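Local structure of CDA peptide synthetase I (Streptomyces coelicolor, 4JN5) at residues Gly29-Thr34 with Gly235-Ala240; Ala52-Val57 with Pro81-Gly86; Glu211-Tyr216 with Leu340-Phe345; Ala285-Val290 with Arg316-Pro321. The protein is a condensation domain of a non-ribosomal peptide synthetase, built from two lobes related to the CoA-dependent acyltransferase fold. All coordinates share one frame; numbering follows the deposited sequence.

In the fold
Contact 1 bridges the two lobes of the condensation domain, and the turn it uses adjoins His157 and His158, the histidine pair of the HHxxxDG signature motif, through Tyr32. Contact 2 lies in the N-terminal lobe, nested along the chain inside the loop that contact 1 closes, with centres about 30 Å apart. Contacts 3 and 4 belong to the other half of the molecule: their centres are about 21 Å apart, their nearest atoms about 8 Å, and along the chain contact 4 falls inside the loop that contact 3 closes. Contacts 2 and 4 sit on opposite sides of the chain's centre, about 50 Å apart between centres. None of the four touches another.

Contact 1: residues Gly29-Thr34 with Gly235-Ala240; sequences GAHYRT and GGRALA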
loop_
_atom_site.group_PDB
_atom_site.type_symbol
_atom_site.label_atom_id
_atom_site.label_comp_id
_atom_site.label_asym_id
_atom_site.label_seq_id
_atom_site.Cartn_x
_atom_site.Cartn_y
_atom_site.Cartn_z
ATOM N N GLY A 29 -18.604 4.130 6.785
ATOM C CA GLY A 29 -17.305 4.775 6.727
ATOM C C GLY A 29 -16.486 4.330 5.531
ATOM O O GLY A 29 -16.589 3.186 5.087
ATOM N N ALA A 30 -15.671 5.241 5.006
ATOM C CA ALA A 30 -14.817 4.940 3.861
ATOM C C ALA A 30 -13.355 4.840 4.283
ATOM O O ALA A 30 -12.450 5.060 3.478
ATOM C CB ALA A 30 -14.986 6.000 2.786
ATOM N N HIS A 31 -13.135 4.494 5.548
ATOM C CA HIS A 31 -11.798 4.491 6.137
ATOM C C HIS A 31 -10.852 3.454 5.536
ATOM O O HIS A 31 -9.639 3.533 5.730
ATOM C CB HIS A 31 -11.889 4.294 7.653
ATOM C CG HIS A 31 -12.662 5.367 8.353
ATOM N ND1 HIS A 31 -12.671 6.677 7.927
ATOM C CD2 HIS A 31 -13.460 5.321 9.447
ATOM C CE1 HIS A 31 -13.438 7.393 8.729
ATOM N NE2 HIS A 31 -13.928 6.595 9.660
ATOM N N TYR A 32 -11.399 2.483 4.814
ATOM C CA TYR A 32 -10.569 1.446 4.210
ATOM C C TYR A 32 -10.547 1.511 2.688
ATOM O O TYR A 32 -10.207 0.535 2.019
ATOM C CB TYR A 32 -10.984 0.056 4.695
ATOM C CG TYR A 32 -10.487 -0.254 6.086
ATOM C CD1 TYR A 32 -9.234 -0.817 6.284
ATOM C CD2 TYR A 32 -11.260 0.034 7.202
ATOM C CE1 TYR A 32 -8.769 -1.096 7.555
ATOM C CE2 TYR A 32 -10.802 -0.241 8.478
ATOM C CZ TYR A 32 -9.556 -0.807 8.647
ATOM O OH TYR A 32 -9.094 -1.083 9.914
ATOM N N ARG A 33 -10.909 2.669 2.147
ATOM C CA ARG A 33 -10.753 2.919 0.724
ATOM C C ARG A 33 -9.308 3.310 0.451
ATOM O O ARG A 33 -8.839 4.348 0.913
ATOM C CB ARG A 33 -11.697 4.028 0.256
ATOM C CG ARG A 33 -13.163 3.626 0.189
ATOM C CD ARG A 33 -13.389 2.517 -0.827
ATOM N NE ARG A 33 -12.780 2.822 -2.119
ATOM C CZ ARG A 33 -13.399 3.451 -3.112
ATOM N NH1 ARG A 33 -14.655 3.851 -2.972
ATOM N NH2 ARG A 33 -12.760 3.683 -4.251
ATOM N N THR A 34 -8.598 2.466 -0.286
ATOM C CA THR A 34 -7.212 2.740 -0.633
ATOM C C THR A 34 -7.086 2.868 -2.142
ATOM O O THR A 34 -8.070 2.727 -2.867
ATOM C CB THR A 34 -6.276 1.627 -0.131
ATOM O OG1 THR A 34 -6.648 0.380 -0.732
ATOM C CG2 THR A 34 -6.367 1.496 1.380
ATOM N N GLY A 235 -3.613 9.741 19.840
ATOM C CA GLY A 235 -4.196 8.417 19.950
ATOM C C GLY A 235 -5.682 8.411 19.650
ATOM O O GLY A 235 -6.418 9.294 20.092
ATOM N N GLY A 236 -6.125 7.411 18.895
ATOM C CA GLY A 236 -7.526 7.288 18.535
ATOM C C GLY A 236 -7.788 6.098 17.633
ATOM O O GLY A 236 -7.085 5.089 17.699
ATOM N N ARG A 237 -8.806 6.217 16.786
ATOM C CA ARG A 237 -9.163 5.151 15.856
ATOM C C ARG A 237 -8.433 5.332 14.528
ATOM O O ARG A 237 -8.057 6.448 14.165
ATOM C CB ARG A 237 -10.678 5.127 15.630
ATOM C CG ARG A 237 -11.174 3.962 14.781
ATOM C CD ARG A 237 -12.697 3.904 14.735
ATOM N NE ARG A 237 -13.281 4.934 13.875
ATOM C CZ ARG A 237 -13.681 6.130 14.300
ATOM N NH1 ARG A 237 -13.558 6.457 15.580
ATOM N NH2 ARG A 237 -14.202 6.998 13.445
ATOM N N ALA A 238 -8.226 4.232 13.810
ATOM C CA ALA A 238 -7.593 4.287 12.499
ATOM C C ALA A 238 -8.565 4.866 11.476
ATOM O O ALA A 238 -9.632 4.303 11.234
ATOM C CB ALA A 238 -7.126 2.905 12.072
ATOM N N LEU A 239 -8.190 5.994 10.881
ATOM C CA LEU A 239 -9.079 6.716 9.979
ATOM C C LEU A 239 -8.429 6.953 8.622
ATOM O O LEU A 239 -7.206 6.899 8.495
ATOM C CB LEU A 239 -9.467 8.061 10.596
ATOM C CG LEU A 239 -9.947 8.017 12.046
ATOM C CD1 LEU A 239 -10.038 9.420 12.629
ATOM C CD2 LEU A 239 -11.280 7.292 12.146
ATOM N N ALA A 240 -9.251 7.218 7.613
ATOM C CA ALA A 240 -8.748 7.557 6.288
ATOM C C ALA A 240 -7.904 8.824 6.374
ATOM O O ALA A 240 -8.366 9.852 6.866
ATOM C CB ALA A 240 -9.896 7.743 5.310
#
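Arg237 and Leu239 both reach His31, so a loop leading into strand 242-248 of one lobe meets the type I turn Ala30-Arg33, from which strand 33-40 of the other lobe sets out. This is a lobe-to-lobe contact of the condensation-domain fold. Taking 235-240 in order, Arg237 comes first. Its long chain bends at chi3 (75°) and brings NH2 to 3.8 Å from His31 NE2, the imidazole nitrogen lying near the guanidinium plane, at its edge; the two side chains cross at about a right angle. Ala238 adds mainly its carbonyl, whose O stands 4.2 Å from His31 CB. Leu239 follows, and its branched end suits a flat partner: CD2 sits over one face of the His31 imidazole, 4.0 Å from the ring centroid and 23° off the normal, a CH-pi contact. The same methyl also lies against a face of the Arg237 guanidinium, so one carbon packs on two flat groups. Leu239 also has a backbone hydrogen bond with Thr390, while Tyr32 pairs through its backbone with His158 of the HHxxxDG motif. Ala240 ends the segment, small enough to come close to the turn: its CB is 3.9 Å from His31 CA. Ala30 O, which accepts the turn's hydrogen bond from Arg33 N at 3.1 Å, has Ala240 CB 4.1 Å away.

Contact 2: residues Ala52-Val57 with Pro81-Gly86; sequences ALRLTV and PPAPEG
Arg54 leaves helix 46-58 with its CG trans to the backbone N (chi1 -178°) and stays extended until chi3 (-60°), where the bend swings the guanidinium along the loop 81-86; Glu85 sets out in the same way and turns back at chi2, bringing OE1 to the arginine. Glu85 OE1 forms a salt bridge with Arg54 NE at 3.5 Å, the carboxylate and guanidinium planes nearly perpendicular. Arg54 NH1 gives a hydrogen bond to Ala83 O at 2.8 Å, bent to 140° at the hydrogen and reaching the oxygen from above its carbonyl plane. Residues Pro82 to Pro84 have polyproline II-like backbone angles, an extended course in which a peptide oxygen is available to such a donor, on the outer side of a helix that packs its other flank on helix 163-182 of the N-terminal lobe. Two waters, both in the guanidinium plane, complete the grip. One accepts hydrogen bonds from Arg54 NH1 at 3.1 Å and Ala83 N at 3.0 Å; the second accepts from Arg54 NE at 3.0 Å and donates to Glu85 OE1 at 3.2 Å. One turn along the helix, Val57 CG1 approaches Pro82 CG at 4.4 Å, and Cys64 touches both of these apolar side chains.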
loop_
_atom_site.group_PDB
_atom_site.type_symbol
_atom_site.label_atom_id
_atom_site.label_comp_id
_atom_site.label_asym_id
_atom_site.label_seq_id
_atom_site.Cartn_x
_atom_site.Cartn_y
_atom_site.Cartn_z
ATOM N N ALA A 52 -9.119 -4.873 -21.831
ATOM C CA ALA A 52 -8.051 -5.547 -21.099
ATOM C C ALA A 52 -8.343 -5.601 -19.604
ATOM O O ALA A 52 -7.899 -6.515 -18.909
ATOM C CB ALA A 52 -6.713 -4.863 -21.355
ATOM N N LEU A 53 -9.091 -4.617 -19.114
ATOM C CA LEU A 53 -9.445 -4.558 -17.701
ATOM C C LEU A 53 -10.375 -5.702 -17.321
ATOM O O LEU A 53 -10.153 -6.388 -16.322
ATOM C CB LEU A 53 -10.095 -3.216 -17.355
ATOM C CG LEU A 53 -10.573 -3.053 -15.910
ATOM C CD1 LEU A 53 -9.427 -3.250 -14.930
ATOM C CD2 LEU A 53 -11.231 -1.695 -15.704
ATOM N N ARG A 54 -11.415 -5.909 -18.123
ATOM C CA ARG A 54 -12.375 -6.976 -17.868
ATOM C C ARG A 54 -11.689 -8.340 -17.864
ATOM O O ARG A 54 -11.980 -9.187 -17.020
ATOM C CB ARG A 54 -13.507 -6.946 -18.898
ATOM C CG ARG A 54 -14.587 -7.994 -18.667
ATOM C CD ARG A 54 -15.782 -7.773 -19.585
ATOM N NE ARG A 54 -16.402 -6.469 -19.367
ATOM C CZ ARG A 54 -17.398 -6.243 -18.516
ATOM N NH1 ARG A 54 -17.900 -7.238 -17.799
ATOM N NH2 ARG A 54 -17.896 -5.020 -18.385
ATOM N N LEU A 55 -10.774 -8.544 -18.807
ATOM C CA LEU A 55 -10.002 -9.782 -18.872
ATOM C C LEU A 55 -9.090 -9.929 -17.653
ATOM O O LEU A 55 -8.967 -11.017 -17.087
ATOM C CB LEU A 55 -9.178 -9.838 -20.160
ATOM C CG LEU A 55 -9.972 -9.889 -21.469
ATOM C CD1 LEU A 55 -9.060 -9.700 -22.678
ATOM C CD2 LEU A 55 -10.748 -11.193 -21.577
ATOM N N THR A 56 -8.456 -8.828 -17.257
ATOM C CA THR A 56 -7.590 -8.816 -16.082
ATOM C C THR A 56 -8.383 -9.113 -14.815
ATOM O O THR A 56 -8.019 -9.992 -14.033
ATOM C CB THR A 56 -6.885 -7.458 -15.913
ATOM O OG1 THR A 56 -5.984 -7.244 -17.008
ATOM C CG2 THR A 56 -6.110 -7.421 -14.603
ATOM N N VAL A 57 -9.466 -8.369 -14.620
ATOM C CA VAL A 57 -10.344 -8.560 -13.474
ATOM C C VAL A 57 -10.855 -9.994 -13.388
ATOM O O VAL A 57 -10.817 -10.611 -12.325
ATOM C CB VAL A 57 -11.548 -7.604 -13.532
ATOM C CG1 VAL A 57 -12.680 -8.112 -12.649
ATOM C CG2 VAL A 57 -11.125 -6.195 -13.133
ATOM N N PRO A 81 -18.048 -14.062 -10.733
ATOM C CA PRO A 81 -17.472 -13.801 -12.056
ATOM C C PRO A 81 -18.115 -12.583 -12.710
ATOM O O PRO A 81 -19.310 -12.352 -12.525
ATOM C CB PRO A 81 -17.826 -15.066 -12.844
ATOM C CG PRO A 81 -18.015 -16.118 -11.810
ATOM C CD PRO A 81 -18.624 -15.413 -10.638
ATOM N N PRO A 82 -17.325 -11.803 -13.460
ATOM C CA PRO A 82 -17.864 -10.662 -14.205
ATOM C C PRO A 82 -18.556 -11.123 -15.482
ATOM O O PRO A 82 -18.279 -12.222 -15.965
ATOM C CB PRO A 82 -16.611 -9.854 -14.547
ATOM C CG PRO A 82 -15.530 -10.877 -14.637
ATOM C CD PRO A 82 -15.864 -11.920 -13.601
ATOM N N ALA A 83 -19.447 -10.295 -16.017
ATOM C CA ALA A 83 -20.128 -10.615 -17.265
ATOM C C ALA A 83 -19.141 -10.621 -18.428
ATOM O O ALA A 83 -18.099 -9.968 -18.366
ATOM C CB ALA A 83 -21.249 -9.620 -17.527
ATOM N N PRO A 84 -19.461 -11.373 -19.490
ATOM C CA PRO A 84 -18.628 -11.383 -20.698
ATOM C C PRO A 84 -18.566 -9.998 -21.333
ATOM O O PRO A 84 -19.451 -9.176 -21.099
ATOM C CB PRO A 84 -19.371 -12.349 -21.625
ATOM C CG PRO A 84 -20.160 -13.223 -20.709
ATOM C CD PRO A 84 -20.574 -12.334 -19.579
ATOM N N GLU A 85 -17.529 -9.744 -22.123
ATOM C CA GLU A 85 -17.410 -8.479 -22.836
ATOM C C GLU A 85 -18.580 -8.322 -23.801
ATOM O O GLU A 85 -18.946 -9.268 -24.498
ATOM C CB GLU A 85 -16.082 -8.412 -23.595
ATOM C CG GLU A 85 -15.876 -7.130 -24.396
ATOM C CD GLU A 85 -15.618 -5.916 -23.518
ATOM O OE1 GLU A 85 -14.876 -6.043 -22.521
ATOM O OE2 GLU A 85 -16.157 -4.832 -23.826
ATOM N N GLY A 86 -19.171 -7.132 -23.830
ATOM C CA GLY A 86 -20.265 -6.847 -24.741
ATOM C C GLY A 86 -21.617 -7.331 -24.252
ATOM O O GLY A 86 -22.643 -7.067 -24.879
HETATM O O HOH W 1 -19.983 -7.408 -15.548
HETATM O O HOH W 2 -15.286 -3.863 -20.214
#

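Contact 3: residues Glu211-Tyr216 with Leu340-Phe345; sequences ERDRAY and LAHSRF
His342 meets Asp213 at the edge of its imidazole and Tyr216 across one face. His342 CB starts 3.4 Å from Asp213 OD1. With CG anti to the carbonyl carbon (chi1 -52°), the ring turns toward helix 208-220, and His342 ND1 donates to Asp213 OD1 at 2.8 Å with 148° at the hydrogen. That oxygen lies in the imidazole plane and is met on its anti side, somewhat out of the carboxylate plane, the carboxylate standing almost square to the ring. Over the centre of the imidazole stands Tyr216 CB, 3.7 Å from the His342 ring centroid, a CH-pi contact. The far edge, CD2 and NE2, slides over the phenol: His342 CD2 is 3.3 Å from Tyr216 CG and NE2 3.3 Å from Tyr216 CD1. The Tyr216 and His342 rings form an offset stack, centroids 3.8 Å apart and planes at 16°. The loop between helices 325-340 and 347-354 is fastened to helix 208-220 through a His-carboxylate hydrogen bond and the stack of the same imidazole on Tyr216. Asp213 OD1 also pairs with Arg209, while OD2 takes a bond from Tyr204 and one from a water that in turn accepts from Arg344 N. The negative charge so held would favour a proton on ND1. Phe345 covers the neighbouring helical position, with Arg214 CA over its face and CE1 3.4 Å from Arg214 CB; Trp217 lies nearly parallel to the phenyl ring.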
loop_
_atom_site.group_PDB
_atom_site.type_symbol
_atom_site.label_atom_id
_atom_site.label_comp_id
_atom_site.label_asym_id
_atom_site.label_seq_id
_atom_site.Cartn_x
_atom_site.Cartn_y
_atom_site.Cartn_z
ATOM N N GLU A 211 4.109 -19.413 18.475
ATOM C CA GLU A 211 4.294 -19.165 19.898
ATOM C C GLU A 211 5.584 -18.392 20.163
ATOM O O GLU A 211 5.602 -17.455 20.963
ATOM C CB GLU A 211 4.294 -20.483 20.674
ATOM C CG GLU A 211 4.563 -20.334 22.160
ATOM C CD GLU A 211 4.598 -21.668 22.879
ATOM O OE1 GLU A 211 3.519 -22.265 23.084
ATOM O OE2 GLU A 211 5.705 -22.120 23.234
ATOM N N ARG A 212 6.661 -18.787 19.490
ATOM C CA ARG A 212 7.945 -18.110 19.649
ATOM C C ARG A 212 7.900 -16.682 19.110
ATOM O O ARG A 212 8.473 -15.770 19.708
ATOM C CB ARG A 212 9.070 -18.900 18.973
ATOM C CG ARG A 212 9.527 -20.135 19.741
ATOM C CD ARG A 212 10.048 -19.776 21.131
ATOM N NE ARG A 212 8.977 -19.663 22.120
ATOM C CZ ARG A 212 9.155 -19.269 23.378
ATOM N NH1 ARG A 212 10.366 -18.940 23.808
ATOM N NH2 ARG A 212 8.122 -19.199 24.206
ATOM N N ASP A 213 7.222 -16.493 17.984
ATOM C CA ASP A 213 7.076 -15.162 17.407
ATOM C C ASP A 213 6.311 -14.243 18.352
ATOM O O ASP A 213 6.730 -13.112 18.603
ATOM C CB ASP A 213 6.374 -15.224 16.048
ATOM C CG ASP A 213 7.252 -15.818 14.966
ATOM O OD1 ASP A 213 8.482 -15.886 15.167
ATOM O OD2 ASP A 213 6.715 -16.208 13.910
ATOM N N ARG A 214 5.191 -14.731 18.877
ATOM C CA ARG A 214 4.389 -13.942 19.802
ATOM C C ARG A 214 5.179 -13.621 21.065
ATOM O O ARG A 214 5.115 -12.506 21.583
ATOM C CB ARG A 214 3.094 -14.670 20.164
ATOM C CG ARG A 214 2.151 -13.841 21.021
ATOM C CD ARG A 214 0.879 -14.603 21.349
ATOM N NE ARG A 214 1.142 -15.764 22.192
ATOM C CZ ARG A 214 0.206 -16.610 22.608
ATOM N NH1 ARG A 214 -1.061 -16.427 22.257
ATOM N NH2 ARG A 214 0.536 -17.642 23.374
ATOM N N ALA A 215 5.926 -14.605 21.557
ATOM C CA ALA A 215 6.754 -14.413 22.739
ATOM C C ALA A 215 7.774 -13.306 22.498
ATOM O O ALA A 215 7.962 -12.426 23.339
ATOM C CB ALA A 215 7.454 -15.710 23.115
ATOM N N TYR A 216 8.424 -13.353 21.340
ATOM C CA TYR A 216 9.422 -12.354 20.973
ATOM C C TYR A 216 8.854 -10.937 21.011
ATOM O O TYR A 216 9.457 -10.034 21.590
ATOM C CB TYR A 216 9.987 -12.656 19.583
ATOM C CG TYR A 216 10.861 -11.559 19.018
ATOM C CD1 TYR A 216 12.219 -11.506 19.307
ATOM C CD2 TYR A 216 10.329 -10.581 18.188
ATOM C CE1 TYR A 216 13.021 -10.506 18.787
ATOM C CE2 TYR A 216 11.123 -9.578 17.665
ATOM C CZ TYR A 216 12.468 -9.544 17.967
ATOM O OH TYR A 216 13.258 -8.547 17.446
ATOM N N LEU A 340 12.462 -9.300 11.029
ATOM C CA LEU A 340 12.284 -10.204 9.900
ATOM C C LEU A 340 12.309 -11.663 10.348
ATOM O O LEU A 340 11.746 -12.533 9.687
ATOM C CB LEU A 340 13.357 -9.950 8.838
ATOM C CG LEU A 340 13.313 -8.574 8.168
ATOM C CD1 LEU A 340 14.513 -8.371 7.257
ATOM C CD2 LEU A 340 12.015 -8.392 7.396
ATOM N N ALA A 341 12.961 -11.922 11.477
ATOM C CA ALA A 341 13.050 -13.273 12.020
ATOM C C ALA A 341 11.724 -13.713 12.633
ATOM O O ALA A 341 11.526 -14.894 12.922
ATOM C CB ALA A 341 14.166 -13.356 13.050
ATOM N N HIS A 342 10.821 -12.758 12.830
ATOM C CA HIS A 342 9.511 -13.042 13.405
ATOM C C HIS A 342 8.419 -12.303 12.637
ATOM O O HIS A 342 7.471 -11.788 13.227
ATOM C CB HIS A 342 9.478 -12.634 14.880
ATOM C CG HIS A 342 10.605 -13.196 15.691
ATOM N ND1 HIS A 342 10.555 -14.446 16.269
ATOM C CD2 HIS A 342 11.810 -12.676 16.024
ATOM C CE1 HIS A 342 11.682 -14.672 16.921
ATOM N NE2 HIS A 342 12.460 -13.614 16.788
ATOM N N SER A 343 8.557 -12.264 11.316
ATOM C CA SER A 343 7.680 -11.463 10.464
ATOM C C SER A 343 6.249 -11.991 10.350
ATOM O O SER A 343 5.319 -11.225 10.094
ATOM C CB SER A 343 8.292 -11.317 9.068
ATOM O OG SER A 343 8.556 -12.587 8.493
ATOM N N ARG A 344 6.074 -13.295 10.535
ATOM C CA ARG A 344 4.764 -13.924 10.377
ATOM C C ARG A 344 3.723 -13.419 11.379
ATOM O O ARG A 344 2.526 -13.433 11.094
ATOM C CB ARG A 344 4.888 -15.445 10.482
ATOM C CG ARG A 344 5.014 -16.177 9.154
ATOM C CD ARG A 344 3.651 -16.409 8.517
ATOM N NE ARG A 344 3.677 -17.525 7.574
ATOM C CZ ARG A 344 2.632 -17.925 6.857
ATOM N NH1 ARG A 344 1.469 -17.296 6.966
ATOM N NH2 ARG A 344 2.748 -18.951 6.026
ATOM N N PHE A 345 4.178 -12.980 12.547
ATOM C CA PHE A 345 3.265 -12.527 13.593
ATOM C C PHE A 345 2.570 -11.222 13.212
ATOM O O PHE A 345 3.198 -10.296 12.703
ATOM C CB PHE A 345 4.000 -12.367 14.926
ATOM C CG PHE A 345 3.089 -12.103 16.093
ATOM C CD1 PHE A 345 2.334 -13.125 16.643
ATOM C CD2 PHE A 345 2.992 -10.836 16.642
ATOM C CE1 PHE A 345 1.494 -12.887 17.715
ATOM C CE2 PHE A 345 2.156 -10.592 17.715
ATOM C CZ PHE A 345 1.406 -11.618 18.252
HETATM O O HOH W 3 7.734 -15.414 11.519
#

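Contact 4: residues Ala285-Val290 with Arg316-Pro321; sequences ARDVVV and RLAVRP
Arg320 and Arg286 cross at about a right angle, and each guanidinium has a carbon of the other residue over a face, the planes being 41° apart: Arg286 CD lies 3.9 Å above the Arg320 guanidinium plane, over its centre, and Arg320 CA over the Arg286 guanidinium, toward its rim. The third guanidinium, that of Arg316, is met at its edge by Asp287 OD2, in a salt bridge that is also a weak hydrogen bond from NH2 at 3.4 Å; the same arginine has firmer partners in Leu220 O and Asp223. These side chains flank a two-stranded antiparallel sheet, strands 287-294 and 311-318. Val288 and Leu317 make the hydrogen-bonded pair, N to O in both directions at 2.7 Å, flanked by the non-hydrogen-bonded pairs Asp287-Ala318 and Val289-Arg316. Beyond the strands the pattern continues with Val319 N to Arg286 O at 2.8 Å, an oxygen that also has Ala318 CA against it. Asp287, Val289, Arg316 and Ala318 share one face, and the small Ala318 lets Asp287 OD1 lie alongside its methyl. Val288 and Leu317 point to the other, toward helices 267-283 and 325-340, and apolar branches suit that buried side; Val290 CG1 touches Leu317 CD1 at 3.5 Å. Bends at chi2 and chi3 of Arg286 fold NH1 back to Val319 O for a weak bond at 2.9 Å. With the NE atoms of Arg286 and Arg320 4.1 Å apart, like charges stand close just beyond the strand ends, where both arginines are exposed; solvent and this carbonyl probably ease their repulsion, while the backbone bonds carry the register.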
loop_
_atom_site.group_PDB
_atom_site.type_symbol
_atom_site.label_atom_id
_atom_site.label_comp_id
_atom_site.label_asym_id
_atom_site.label_seq_id
_atom_site.Cartn_x
_atom_site.Cartn_y
_atom_site.Cartn_z
ATOM N N ALA A 285 12.998 11.738 22.329
ATOM C CA ALA A 285 12.824 10.440 22.968
ATOM C C ALA A 285 13.968 9.485 22.639
ATOM O O ALA A 285 14.336 9.318 21.475
ATOM C CB ALA A 285 11.488 9.830 22.572
ATOM N N ARG A 286 14.524 8.864 23.674
ATOM C CA ARG A 286 15.607 7.900 23.509
ATOM C C ARG A 286 15.138 6.676 22.729
ATOM O O ARG A 286 15.789 6.249 21.779
ATOM C CB ARG A 286 16.154 7.472 24.873
ATOM C CG ARG A 286 17.190 6.359 24.807
ATOM C CD ARG A 286 18.486 6.836 24.170
ATOM N NE ARG A 286 19.184 7.806 25.010
ATOM C CZ ARG A 286 19.123 9.124 24.845
ATOM N NH1 ARG A 286 18.399 9.642 23.861
ATOM N NH2 ARG A 286 19.792 9.926 25.663
ATOM N N ASP A 287 14.006 6.113 23.141
ATOM C CA ASP A 287 13.434 4.960 22.457
ATOM C C ASP A 287 12.354 5.389 21.468
ATOM O O ASP A 287 11.253 5.779 21.860
ATOM C CB ASP A 287 12.865 3.957 23.463
ATOM C CG ASP A 287 13.944 3.281 24.286
ATOM O OD1 ASP A 287 15.068 3.107 23.769
ATOM O OD2 ASP A 287 13.668 2.921 25.449
ATOM N N VAL A 288 12.684 5.316 20.183
ATOM C CA VAL A 288 11.761 5.707 19.125
ATOM C C VAL A 288 11.154 4.482 18.453
ATOM O O VAL A 288 11.865 3.548 18.092
ATOM C CB VAL A 288 12.463 6.575 18.062
ATOM C CG1 VAL A 288 11.607 6.687 16.810
ATOM C CG2 VAL A 288 12.788 7.953 18.627
ATOM N N VAL A 289 9.834 4.492 18.291
ATOM C CA VAL A 289 9.143 3.392 17.630
ATOM C C VAL A 289 8.632 3.796 16.251
ATOM O O VAL A 289 8.001 4.842 16.088
ATOM C CB VAL A 289 7.967 2.867 18.475
ATOM C CG1 VAL A 289 7.140 1.875 17.672
ATOM C CG2 VAL A 289 8.480 2.226 19.754
ATOM N N VAL A 290 8.917 2.961 15.260
ATOM C CA VAL A 290 8.440 3.185 13.902
ATOM C C VAL A 290 8.083 1.856 13.249
ATOM O O VAL A 290 8.914 0.951 13.169
ATOM C CB VAL A 290 9.485 3.933 13.050
ATOM C CG1 VAL A 290 10.890 3.557 13.479
ATOM C CG2 VAL A 290 9.271 3.650 11.572
ATOM N N ARG A 316 11.662 -0.937 17.583
ATOM C CA ARG A 316 12.140 -0.165 18.723
ATOM C C ARG A 316 13.566 0.297 18.465
ATOM O O ARG A 316 14.502 -0.502 18.493
ATOM C CB ARG A 316 12.081 -0.984 20.012
ATOM C CG ARG A 316 10.687 -1.146 20.585
ATOM C CD ARG A 316 10.744 -1.685 22.006
ATOM N NE ARG A 316 11.500 -0.802 22.890
ATOM C CZ ARG A 316 11.747 -1.061 24.171
ATOM N NH1 ARG A 316 11.299 -2.180 24.721
ATOM N NH2 ARG A 316 12.443 -0.200 24.900
ATOM N N LEU A 317 13.724 1.591 18.215
ATOM C CA LEU A 317 15.023 2.148 17.876
ATOM C C LEU A 317 15.530 3.106 18.947
ATOM O O LEU A 317 14.964 4.179 19.148
ATOM C CB LEU A 317 14.951 2.859 16.525
ATOM C CG LEU A 317 14.436 1.996 15.372
ATOM C CD1 LEU A 317 14.253 2.830 14.116
ATOM C CD2 LEU A 317 15.377 0.827 15.120
ATOM N N ALA A 318 16.597 2.712 19.632
ATOM C CA ALA A 318 17.241 3.584 20.607
ATOM C C ALA A 318 18.153 4.564 19.881
ATOM O O ALA A 318 19.000 4.159 19.086
ATOM C CB ALA A 318 18.032 2.764 21.615
ATOM N N VAL A 319 17.975 5.852 20.148
ATOM C CA VAL A 319 18.762 6.876 19.473
ATOM C C VAL A 319 19.321 7.913 20.442
ATOM O O VAL A 319 18.571 8.589 21.144
ATOM C CB VAL A 319 17.935 7.607 18.397
ATOM C CG1 VAL A 319 18.771 8.690 17.735
ATOM C CG2 VAL A 319 17.414 6.622 17.363
ATOM N N ARG A 320 20.644 8.027 20.475
ATOM C CA ARG A 320 21.306 9.078 21.237
ATOM C C ARG A 320 21.897 10.109 20.281
ATOM O O ARG A 320 22.517 9.748 19.283
ATOM C CB ARG A 320 22.394 8.496 22.144
ATOM C CG ARG A 320 23.075 7.255 21.590
ATOM C CD ARG A 320 22.372 5.987 22.051
ATOM N NE ARG A 320 22.427 5.833 23.503
ATOM C CZ ARG A 320 21.892 4.814 24.169
ATOM N NH1 ARG A 320 21.257 3.852 23.515
ATOM N NH2 ARG A 320 21.991 4.758 25.490
ATOM N N PRO A 321 21.702 11.401 20.585
ATOM C CA PRO A 321 22.110 12.490 19.690
ATOM C C PRO A 321 23.587 12.425 19.316
ATOM O O PRO A 321 23.937 12.738 18.181
ATOM C CB PRO A 321 21.841 13.748 20.525
ATOM C CG PRO A 321 20.812 13.337 21.514
ATOM C CD PRO A 321 21.109 11.905 21.835
#